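Local coordinates for protein AvrA (Salmonella typhimurium, PDB 6BE0) that probably transfers acetyl groups from acetyl-CoA to serine and threonine residues of target proteins, as a YopJ-family bacterial effector that binds inositol hexakisphosphate, at residues A[177-189]-A[232-245]. Sequence-based numbering, arbitrary orientation.
With COA (coenzyme A), chain C; IHP (inositol hexakisphosphate), chain B.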
ATOM      1  N   LEU A 177       4.296  -5.490   6.185  1.00 30.78           N
ATOM      2  CA  LEU A 177       3.756  -4.426   7.027  1.00 30.93           C
ATOM      3  C   LEU A 177       2.833  -4.982   8.108  1.00 31.87           C
ATOM      4  O   LEU A 177       2.871  -4.533   9.254  1.00 32.73           O
ATOM      5  CB  LEU A 177       3.009  -3.397   6.173  1.00 30.00           C
ATOM      6  CG  LEU A 177       3.847  -2.618   5.153  1.00 29.26           C
ATOM      7  CD1 LEU A 177       2.985  -1.585   4.441  1.00 28.66           C
ATOM      8  CD2 LEU A 177       5.050  -1.945   5.803  1.00 29.76           C
ATOM      9  N   ASP A 178       2.017  -5.966   7.737  1.00 39.03           N
ATOM     10  CA  ASP A 178       1.028  -6.548   8.642  1.00 36.12           C
ATOM     11  C   ASP A 178       0.179  -5.461   9.293  1.00 36.88           C
ATOM     12  O   ASP A 178       0.109  -5.362  10.518  1.00 38.94           O
ATOM     13  CB  ASP A 178       1.709  -7.398   9.720  1.00 37.19           C
ATOM     14  CG  ASP A 178       0.717  -8.207  10.544  1.00 40.07           C
ATOM     15  OD1 ASP A 178      -0.351  -8.576  10.009  1.00 38.97           O
ATOM     16  OD2 ASP A 178       1.006  -8.474  11.730  1.00 40.19           O
ATOM     17  N   ILE A 179      -0.449  -4.635   8.459  1.00 33.80           N
ATOM     18  CA  ILE A 179      -1.376  -3.613   8.933  1.00 34.72           C
ATOM     19  C   ILE A 179      -2.764  -3.859   8.353  1.00 34.80           C
ATOM     20  O   ILE A 179      -3.753  -3.319   8.847  1.00 35.93           O
ATOM     21  CB  ILE A 179      -0.900  -2.196   8.563  1.00 34.55           C
ATOM     22  CG1 ILE A 179      -0.637  -2.091   7.060  1.00 33.11           C
ATOM     23  CG2 ILE A 179       0.355  -1.847   9.354  1.00 39.51           C
ATOM     24  CD1 ILE A 179      -0.399  -0.671   6.581  1.00 33.05           C
ATOM     25  N   GLN A 180      -2.832  -4.672   7.301  1.00 32.41           N
ATOM     26  CA  GLN A 180      -4.111  -5.136   6.778  1.00 32.46           C
ATOM     27  C   GLN A 180      -4.460  -6.473   7.413  1.00 33.55           C
ATOM     28  O   GLN A 180      -3.640  -7.392   7.437  1.00 36.06           O
ATOM     29  CB  GLN A 180      -4.080  -5.276   5.255  1.00 31.92           C
ATOM     30  CG  GLN A 180      -5.377  -5.836   4.673  1.00 31.18           C
ATOM     31  CD  GLN A 180      -5.250  -6.237   3.221  1.00 30.94           C
ATOM     32  OE1 GLN A 180      -4.412  -5.713   2.491  1.00 31.61           O
ATOM     33  NE2 GLN A 180      -6.083  -7.182   2.796  1.00 37.23           N
ATOM     34  N   ARG A 181      -5.684  -6.572   7.917  1.00 40.43           N
ATOM     35  CA  ARG A 181      -6.188  -7.808   8.502  1.00 42.00           C
ATOM     36  C   ARG A 181      -7.526  -8.180   7.871  1.00 41.90           C
ATOM     37  O   ARG A 181      -7.918  -9.346   7.881  1.00 43.80           O
ATOM     38  CB  ARG A 181      -6.335  -7.667  10.018  1.00 43.48           C
ATOM     39  CG  ARG A 181      -5.102  -7.113  10.720  1.00 47.70           C
ATOM     40  CD  ARG A 181      -3.949  -8.097  10.695  1.00 52.66           C
ATOM     41  NE  ARG A 181      -2.726  -7.540  11.270  1.00 50.07           N
ATOM     42  CZ  ARG A 181      -2.544  -7.296  12.565  1.00 47.01           C
ATOM     43  NH1 ARG A 181      -3.511  -7.536  13.441  1.00 55.92           N
ATOM     44  NH2 ARG A 181      -1.391  -6.801  12.987  1.00 51.04           N
ATOM     45  N   SER A 182      -8.226  -7.187   7.328  1.00 33.74           N
ATOM     46  CA  SER A 182      -9.477  -7.440   6.623  1.00 33.77           C
ATOM     47  C   SER A 182      -9.185  -8.235   5.355  1.00 33.59           C
ATOM     48  O   SER A 182      -8.042  -8.302   4.905  1.00 33.12           O
ATOM     49  CB  SER A 182     -10.197  -6.132   6.298  1.00 32.92           C
ATOM     50  OG  SER A 182      -9.394  -5.278   5.506  1.00 31.61           O
ATOM     51  N   SER A 183     -10.224  -8.827   4.776  1.00 42.66           N
ATOM     52  CA  SER A 183     -10.049  -9.881   3.782  1.00 46.53           C
ATOM     53  C   SER A 183      -9.850  -9.398   2.343  1.00 43.60           C
ATOM     54  O   SER A 183      -9.272 -10.117   1.528  1.00 42.99           O
ATOM     55  CB  SER A 183     -11.257 -10.820   3.827  1.00 48.29           C
ATOM     56  OG  SER A 183     -12.459 -10.115   3.564  1.00 58.40           O
ATOM     57  N   SER A 184     -10.316  -8.190   2.032  1.00 35.75           N
ATOM     58  CA  SER A 184     -10.424  -7.755   0.637  1.00 37.38           C
ATOM     59  C   SER A 184     -10.009  -6.301   0.393  1.00 34.20           C
ATOM     60  O   SER A 184     -10.479  -5.677  -0.559  1.00 33.90           O
ATOM     61  CB  SER A 184     -11.865  -7.956   0.159  1.00 37.85           C
ATOM     62  OG  SER A 184     -12.771  -7.241   0.981  1.00 48.10           O
ATOM     63  N   GLU A 185      -9.117  -5.774   1.229  1.00 31.14           N
ATOM     64  CA  GLU A 185      -8.750  -4.358   1.167  1.00 30.84           C
ATOM     65  C   GLU A 185      -7.338  -4.119   0.621  1.00 31.42           C
ATOM     66  O   GLU A 185      -6.760  -3.053   0.835  1.00 29.15           O
ATOM     67  CB  GLU A 185      -8.879  -3.727   2.558  1.00 30.21           C
ATOM     68  CG  GLU A 185     -10.306  -3.357   2.944  1.00 35.44           C
ATOM     69  CD  GLU A 185     -11.291  -4.479   2.689  1.00 31.79           C
ATOM     70  OE1 GLU A 185     -12.086  -4.367   1.732  1.00 32.09           O
ATOM     71  OE2 GLU A 185     -11.266  -5.476   3.441  1.00 32.45           O
ATOM     72  N   CYS A 186      -6.789  -5.097  -0.094  1.00 29.14           N
ATOM     73  CA  CYS A 186      -5.425  -4.983  -0.601  1.00 28.80           C
ATOM     74  C   CYS A 186      -5.267  -3.773  -1.519  1.00 28.18           C
ATOM     75  O   CYS A 186      -4.264  -3.063  -1.454  1.00 27.66           O
ATOM     76  CB  CYS A 186      -5.012  -6.261  -1.343  1.00 29.82           C
ATOM     77  SG  CYS A 186      -6.041  -6.708  -2.766  1.00 40.18           S
ATOM     78  N   GLY A 187      -6.264  -3.538  -2.365  1.00 28.51           N
ATOM     79  CA  GLY A 187      -6.230  -2.423  -3.294  1.00 28.37           C
ATOM     80  C   GLY A 187      -6.217  -1.063  -2.617  1.00 27.81           C
ATOM     81  O   GLY A 187      -5.454  -0.181  -3.002  1.00 27.59           O
ATOM     82  N   ILE A 188      -7.059  -0.891  -1.604  1.00 30.01           N
ATOM     83  CA  ILE A 188      -7.170   0.390  -0.912  1.00 29.85           C
ATOM     84  C   ILE A 188      -5.885   0.717  -0.159  1.00 29.39           C
ATOM     85  O   ILE A 188      -5.392   1.843  -0.223  1.00 31.16           O
ATOM     86  CB  ILE A 188      -8.354   0.407   0.082  1.00 30.40           C
ATOM     87  CG1 ILE A 188      -9.646  -0.046  -0.604  1.00 31.10           C
ATOM     88  CG2 ILE A 188      -8.530   1.802   0.687  1.00 30.92           C
ATOM     89  CD1 ILE A 188     -10.043   0.792  -1.808  1.00 33.02           C
ATOM     90  N   PHE A 189      -5.350  -0.270   0.554  1.00 29.15           N
ATOM     91  CA  PHE A 189      -4.102  -0.091   1.288  1.00 30.75           C
ATOM     92  C   PHE A 189      -2.967   0.298   0.346  1.00 32.42           C
ATOM     93  O   PHE A 189      -2.207   1.220   0.630  1.00 31.80           O
ATOM     94  CB  PHE A 189      -3.733  -1.366   2.050  1.00 29.29           C
ATOM     95  CG  PHE A 189      -4.317  -1.438   3.433  1.00 29.89           C
ATOM     96  CD1 PHE A 189      -3.638  -0.898   4.512  1.00 30.75           C
ATOM     97  CD2 PHE A 189      -5.541  -2.049   3.656  1.00 30.28           C
ATOM     98  CE1 PHE A 189      -4.170  -0.963   5.786  1.00 33.63           C
ATOM     99  CE2 PHE A 189      -6.078  -2.114   4.928  1.00 32.63           C
ATOM    100  CZ  PHE A 189      -5.390  -1.571   5.994  1.00 31.63           C
ATOM    101  N   LEU A 232       9.897   3.090   8.519  1.00 32.20           N
ATOM    102  CA  LEU A 232       8.776   3.793   7.902  1.00 29.18           C
ATOM    103  C   LEU A 232       8.124   4.825   8.825  1.00 33.77           C
ATOM    104  O   LEU A 232       8.099   4.647  10.043  1.00 37.09           O
ATOM    105  CB  LEU A 232       7.733   2.778   7.435  1.00 26.44           C
ATOM    106  CG  LEU A 232       8.286   1.713   6.484  1.00 27.71           C
ATOM    107  CD1 LEU A 232       7.222   0.681   6.139  1.00 23.74           C
ATOM    108  CD2 LEU A 232       8.839   2.352   5.215  1.00 23.24           C
ATOM    109  N   PRO A 233       7.590   5.911   8.236  1.00 36.41           N
ATOM    110  CA  PRO A 233       6.986   7.006   9.001  1.00 38.02           C
ATOM    111  C   PRO A 233       5.569   6.693   9.476  1.00 39.08           C
ATOM    112  O   PRO A 233       4.987   5.689   9.069  1.00 39.15           O
ATOM    113  CB  PRO A 233       6.985   8.160   8.000  1.00 34.95           C
ATOM    114  CG  PRO A 233       6.818   7.495   6.684  1.00 34.59           C
ATOM    115  CD  PRO A 233       7.554   6.182   6.786  1.00 33.21           C
ATOM    116  N   VAL A 234       5.027   7.564  10.323  1.00 42.87           N
ATOM    117  CA  VAL A 234       3.745   7.330  10.981  1.00 43.69           C
ATOM    118  C   VAL A 234       2.581   7.276   9.993  1.00 40.85           C
ATOM    119  O   VAL A 234       1.629   6.522  10.187  1.00 40.87           O
ATOM    120  CB  VAL A 234       3.455   8.430  12.029  1.00 45.76           C
ATOM    121  CG1 VAL A 234       2.161   8.140  12.781  1.00 52.69           C
ATOM    122  CG2 VAL A 234       4.618   8.555  13.006  1.00 53.43           C
ATOM    123  N   SER A 235       2.666   8.074   8.934  1.00 47.33           N
ATOM    124  CA  SER A 235       1.564   8.222   7.986  1.00 44.17           C
ATOM    125  C   SER A 235       1.199   6.914   7.281  1.00 40.02           C
ATOM    126  O   SER A 235       0.122   6.799   6.696  1.00 43.06           O
ATOM    127  CB  SER A 235       1.913   9.284   6.944  1.00 41.83           C
ATOM    128  OG  SER A 235       3.066   8.919   6.210  1.00 39.12           O
ATOM    129  N   PHE A 236       2.094   5.933   7.339  1.00 40.93           N
ATOM    130  CA  PHE A 236       1.853   4.636   6.716  1.00 37.95           C
ATOM    131  C   PHE A 236       0.884   3.775   7.524  1.00 38.75           C
ATOM    132  O   PHE A 236       0.293   2.834   6.995  1.00 39.16           O
ATOM    133  CB  PHE A 236       3.175   3.887   6.535  1.00 35.78           C
ATOM    134  CG  PHE A 236       3.936   4.286   5.304  1.00 35.20           C
ATOM    135  CD1 PHE A 236       4.150   5.620   5.008  1.00 39.20           C
ATOM    136  CD2 PHE A 236       4.445   3.324   4.448  1.00 32.70           C
ATOM    137  CE1 PHE A 236       4.849   5.990   3.876  1.00 34.11           C
ATOM    138  CE2 PHE A 236       5.147   3.688   3.316  1.00 35.52           C
ATOM    139  CZ  PHE A 236       5.350   5.022   3.030  1.00 31.54           C
ATOM    140  N   TYR A 237       0.722   4.106   8.802  1.00 36.08           N
ATOM    141  CA  TYR A 237      -0.012   3.259   9.739  1.00 35.25           C
ATOM    142  C   TYR A 237      -1.370   3.826  10.139  1.00 36.02           C
ATOM    143  O   TYR A 237      -1.961   3.392  11.127  1.00 35.17           O
ATOM    144  CB  TYR A 237       0.834   3.035  10.992  1.00 35.88           C
ATOM    145  CG  TYR A 237       2.133   2.333  10.705  1.00 35.19           C
ATOM    146  CD1 TYR A 237       2.280   0.977  10.957  1.00 34.35           C
ATOM    147  CD2 TYR A 237       3.210   3.022  10.166  1.00 36.41           C
ATOM    148  CE1 TYR A 237       3.467   0.328  10.690  1.00 36.22           C
ATOM    149  CE2 TYR A 237       4.400   2.381   9.893  1.00 35.89           C
ATOM    150  CZ  TYR A 237       4.524   1.035  10.157  1.00 34.87           C
ATOM    151  OH  TYR A 237       5.709   0.392   9.889  1.00 40.73           O
ATOM    152  N   LYS A 238      -1.867   4.787   9.373  1.00 35.72           N
ATOM    153  CA  LYS A 238      -3.131   5.430   9.707  1.00 35.69           C
ATOM    154  C   LYS A 238      -4.304   4.458   9.601  1.00 33.83           C
ATOM    155  O   LYS A 238      -5.276   4.568  10.349  1.00 35.62           O
ATOM    156  CB  LYS A 238      -3.366   6.636   8.801  1.00 36.21           C
ATOM    157  CG  LYS A 238      -2.311   7.723   8.947  1.00 38.98           C
ATOM    158  CD  LYS A 238      -2.572   8.896   8.012  1.00 40.72           C
ATOM    159  CE  LYS A 238      -3.877   9.600   8.349  1.00 41.57           C
ATOM    160  NZ  LYS A 238      -4.051  10.854   7.572  1.00 41.80           N
ATOM    161  N   HIS A 239      -4.202   3.506   8.676  1.00 35.49           N
ATOM    162  CA  HIS A 239      -5.275   2.541   8.440  1.00 36.55           C
ATOM    163  C   HIS A 239      -5.005   1.192   9.098  1.00 33.17           C
ATOM    164  O   HIS A 239      -5.673   0.207   8.783  1.00 33.50           O
ATOM    165  CB  HIS A 239      -5.483   2.336   6.937  1.00 31.23           C
ATOM    166  CG  HIS A 239      -5.879   3.580   6.206  1.00 32.31           C
ATOM    167  ND1 HIS A 239      -7.113   4.174   6.362  1.00 32.97           N
ATOM    168  CD2 HIS A 239      -5.204   4.342   5.311  1.00 32.35           C
ATOM    169  CE1 HIS A 239      -7.182   5.248   5.598  1.00 37.06           C
ATOM    170  NE2 HIS A 239      -6.037   5.373   4.950  1.00 38.19           N
ATOM    171  N   THR A 240      -4.030   1.146  10.005  1.00 35.52           N
ATOM    172  CA  THR A 240      -3.688  -0.096  10.696  1.00 37.94           C
ATOM    173  C   THR A 240      -4.920  -0.721  11.334  1.00 38.37           C
ATOM    174  O   THR A 240      -5.648  -0.066  12.080  1.00 43.00           O
ATOM    175  CB  THR A 240      -2.625   0.128  11.788  1.00 37.97           C
ATOM    176  OG1 THR A 240      -1.475   0.759  11.218  1.00 37.71           O
ATOM    177  CG2 THR A 240      -2.208  -1.199  12.416  1.00 41.19           C
ATOM    178  N   GLN A 241      -5.143  -1.994  11.028  1.00 37.04           N
ATOM    179  CA  GLN A 241      -6.304  -2.721  11.518  1.00 40.83           C
ATOM    180  C   GLN A 241      -5.922  -3.603  12.702  1.00 41.97           C
ATOM    181  O   GLN A 241      -5.880  -4.825  12.590  1.00 47.97           O
ATOM    182  CB  GLN A 241      -6.915  -3.555  10.391  1.00 38.97           C
ATOM    183  CG  GLN A 241      -7.548  -2.705   9.298  1.00 37.39           C
ATOM    184  CD  GLN A 241      -7.918  -3.497   8.061  1.00 37.20           C
ATOM    185  OE1 GLN A 241      -7.264  -4.481   7.717  1.00 36.82           O
ATOM    186  NE2 GLN A 241      -8.975  -3.069   7.380  1.00 39.53           N
ATOM    187  N   GLY A 242      -5.642  -2.970  13.835  1.00 43.10           N
ATOM    188  CA  GLY A 242      -5.242  -3.688  15.031  1.00 47.34           C
ATOM    189  C   GLY A 242      -4.588  -2.772  16.048  1.00 47.06           C
ATOM    190  O   GLY A 242      -3.547  -2.173  15.778  1.00 51.41           O
ATOM    191  N   ALA A 243      -5.204  -2.661  17.220  1.00 53.76           N
ATOM    192  CA  ALA A 243      -4.681  -1.818  18.288  1.00 54.39           C
ATOM    193  C   ALA A 243      -3.319  -2.321  18.760  1.00 57.33           C
ATOM    194  O   ALA A 243      -2.415  -1.529  19.033  1.00 55.58           O
ATOM    195  CB  ALA A 243      -5.659  -1.770  19.451  1.00 57.96           C
ATOM    196  N   GLN A 244      -3.180  -3.639  18.854  1.00 61.07           N
ATOM    197  CA  GLN A 244      -1.919  -4.249  19.255  1.00 62.33           C
ATOM    198  C   GLN A 244      -0.822  -3.910  18.254  1.00 59.33           C
ATOM    199  O   GLN A 244       0.312  -3.627  18.636  1.00 61.59           O
ATOM    200  CB  GLN A 244      -2.070  -5.767  19.378  1.00 65.95           C
ATOM    201  CG  GLN A 244      -0.795  -6.493  19.795  1.00 69.78           C
ATOM    202  CD  GLN A 244      -0.297  -6.065  21.164  1.00 77.27           C
ATOM    203  OE1 GLN A 244      -1.086  -5.839  22.082  1.00 80.51           O
ATOM    204  NE2 GLN A 244       1.018  -5.945  21.304  1.00 77.62           N
ATOM    205  N   ARG A 245      -1.170  -3.938  16.973  1.00 46.98           N
ATOM    206  CA  ARG A 245      -0.212  -3.646  15.912  1.00 43.79           C
ATOM    207  C   ARG A 245       0.300  -2.212  16.008  1.00 42.85           C
ATOM    208  O   ARG A 245       1.474  -1.943  15.751  1.00 41.96           O
ATOM    209  CB  ARG A 245      -0.847  -3.887  14.542  1.00 40.91           C
ATOM    210  CG  ARG A 245       0.076  -3.641  13.357  1.00 37.85           C
ATOM    211  CD  ARG A 245       1.258  -4.599  13.324  1.00 38.51           C
ATOM    212  NE  ARG A 245       2.216  -4.228  12.284  1.00 35.91           N
ATOM    213  CZ  ARG A 245       3.207  -3.355  12.448  1.00 35.47           C
ATOM    214  NH1 ARG A 245       3.390  -2.753  13.617  1.00 37.54           N
ATOM    215  NH2 ARG A 245       4.022  -3.083  11.440  1.00 33.32           N
TER
HETATM  216  N1A COA C 302     -11.057  -6.166  10.283  1.00 46.94           N
HETATM  217  C2A COA C 302     -10.386  -5.414  11.207  1.00 45.68           C
HETATM  218  N3A COA C 302      -9.496  -6.006  12.057  1.00 50.04           N
HETATM  219  C4A COA C 302      -9.267  -7.355  11.994  1.00 52.71           C
HETATM  220  C5A COA C 302      -9.925  -8.104  11.082  1.00 41.56           C
HETATM  221  C6A COA C 302     -10.829  -7.492  10.221  1.00 38.20           C
HETATM  222  N6A COA C 302     -11.753  -7.672   9.147  1.00 48.94           N
HETATM  223  N7A COA C 302      -9.521  -9.398  11.223  1.00 54.56           N
HETATM  224  C8A COA C 302      -8.609  -9.444  12.227  1.00 59.47           C
HETATM  225  N9A COA C 302      -8.449  -8.190  12.708  1.00 62.41           N
HETATM  226  C1B COA C 302      -7.592  -7.755  13.761  1.00 58.69           C
HETATM  227  C2B COA C 302      -8.283  -7.465  14.841  1.00 63.90           C
HETATM  228  O2B COA C 302      -8.531  -6.034  14.913  1.00 84.53           O
HETATM  229  C3B COA C 302      -7.357  -7.947  16.082  1.00 82.50           C
HETATM  230  O3B COA C 302      -6.307  -7.011  16.323  1.00 84.10           O
HETATM  231  P3B COA C 302      -6.251  -6.239  17.738  1.00 67.69           P
HETATM  232  O7A COA C 302      -7.377  -5.232  17.813  1.00 52.49           O
HETATM  233  O8A COA C 302      -6.387  -7.233  18.866  1.00 77.48           O
HETATM  234  O9A COA C 302      -4.926  -5.519  17.869  1.00 71.68           O
HETATM  235  C4B COA C 302      -6.840  -9.131  15.676  1.00 85.62           C
HETATM  236  O4B COA C 302      -6.622  -8.947  14.179  1.00 77.01           O
HETATM  237  C5B COA C 302      -7.826 -10.260  15.940  1.00 93.33           C
HETATM  238  O5B COA C 302      -7.379 -11.452  15.303  1.00 81.09           O
HETATM  239  P1A COA C 302      -6.859 -12.673  16.199  1.00123.16           P
HETATM  240  O1A COA C 302      -6.301 -12.156  17.517  1.00117.40           O
HETATM  241  O2A COA C 302      -8.014 -13.623  16.464  1.00129.07           O
HETATM  242  O3A COA C 302      -5.720 -13.445  15.415  1.00 91.01           O
HETATM  243  C1  IHP B 301      -4.902  13.479   3.015  1.00 78.54           C
HETATM  244  C2  IHP B 301      -5.139  11.990   2.792  1.00 69.88           C
HETATM  245  C3  IHP B 301      -5.926  11.381   3.939  1.00 67.42           C
HETATM  246  C4  IHP B 301      -7.214  12.143   4.174  1.00 79.01           C
HETATM  247  C5  IHP B 301      -6.867  13.563   4.582  1.00 73.21           C
HETATM  248  C6  IHP B 301      -6.132  14.271   3.453  1.00 78.55           C
HETATM  249  O11 IHP B 301      -4.366  14.026   1.823  1.00 69.77           O
HETATM  250  P1  IHP B 301      -2.799  14.318   1.770  1.00 75.18           P
HETATM  251  O21 IHP B 301      -2.266  13.950   0.403  1.00 93.13           O
HETATM  252  O31 IHP B 301      -2.063  13.499   2.809  1.00 74.01           O
HETATM  253  O41 IHP B 301      -2.562  15.783   2.022  1.00 86.31           O
HETATM  254  O12 IHP B 301      -5.821  11.777   1.535  1.00 69.12           O
HETATM  255  P2  IHP B 301      -5.105  10.973   0.373  1.00 49.55           P
HETATM  256  O22 IHP B 301      -3.738  11.548   0.089  1.00 36.70           O
HETATM  257  O32 IHP B 301      -4.940   9.521   0.753  1.00 53.55           O
HETATM  258  O42 IHP B 301      -5.940  11.064  -0.885  1.00 27.05           O
HETATM  259  O13 IHP B 301      -6.193  10.004   3.668  1.00 55.70           O
HETATM  260  P3  IHP B 301      -5.462   8.885   4.534  1.00 49.28           P
HETATM  261  O23 IHP B 301      -5.086   7.722   3.649  1.00 38.31           O
HETATM  262  O33 IHP B 301      -4.212   9.429   5.184  1.00 28.69           O
HETATM  263  O43 IHP B 301      -6.397   8.390   5.606  1.00 37.48           O
HETATM  264  O14 IHP B 301      -8.039  11.469   5.143  1.00100.62           O
HETATM  265  P4  IHP B 301      -7.709  11.384   6.719  1.00 55.44           P
HETATM  266  O24 IHP B 301      -7.937   9.968   7.199  1.00 41.12           O
HETATM  267  O34 IHP B 301      -6.280  11.774   7.022  1.00 48.71           O
HETATM  268  O44 IHP B 301      -8.644  12.281   7.482  1.00 48.35           O
HETATM  269  O15 IHP B 301      -8.029  14.308   4.951  1.00 75.85           O
HETATM  270  P5  IHP B 301      -7.893  15.436   6.054  1.00 52.27           P
HETATM  271  O25 IHP B 301      -6.436  15.800   6.249  1.00 33.57           O
HETATM  272  O35 IHP B 301      -8.660  16.656   5.608  1.00 41.35           O
HETATM  273  O45 IHP B 301      -8.452  14.961   7.373  1.00 47.66           O
HETATM  274  O16 IHP B 301      -7.012  14.495   2.353  1.00 80.80           O
HETATM  275  P6  IHP B 301      -7.103  15.927   1.730  1.00 54.83           P
HETATM  276  O26 IHP B 301      -8.284  16.000   0.797  1.00 38.91           O
HETATM  277  O36 IHP B 301      -7.266  16.955   2.819  1.00 57.44           O
HETATM  278  O46 IHP B 301      -5.853  16.234   0.942  1.00 45.69           O
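Gln241 sets CG beside its own backbone N (chi1 -68°) and then runs extended, which carries its amide to the backbone N-H groups of Arg181 and Ser182. There OE1 accepts two nearly straight hydrogen bonds: one from Arg181 N at 2.6 Å, in the carbonyl plane, the other from Ser182 N at 2.9 Å, from above that plane. On the other branch, NE2 donates to Ser182 OG, whose own proton goes to the anti lone pair of Glu185 OE2. The backbone joins in, Gln241 N bonding to Ile179 O at 2.9 Å.

Arg245 leaves its helix with CG anti to N (chi1 -179°), and a bend at chi2 turns the guanidinium to Leu177 O, which NE and NH2 grip side-on, NH2 at 2.9 Å; NH2 also forms a salt bridge with Asp229. Apolar contacts accompany these bonds: Ile179 CG2 lies against Tyr237 CD1 (3.8 Å). The Phe189 ring meets His239 O at its edge.

Both ligands bear on this joint. Arg181 CB packs on the CoA adenine, and Gln244 N binds the 3'-phosphate oxygen O9A at 2.7 Å. His239 NE2 donates to inositol hexakisphosphate O23 at 2.8 Å, with Lys238 on neighbouring phosphate oxygens. Gln241 thus links the two loops at the CoA pocket, while the adjoining turn binds inositol hexakisphosphate, an arrangement consistent with coupling between the two sites.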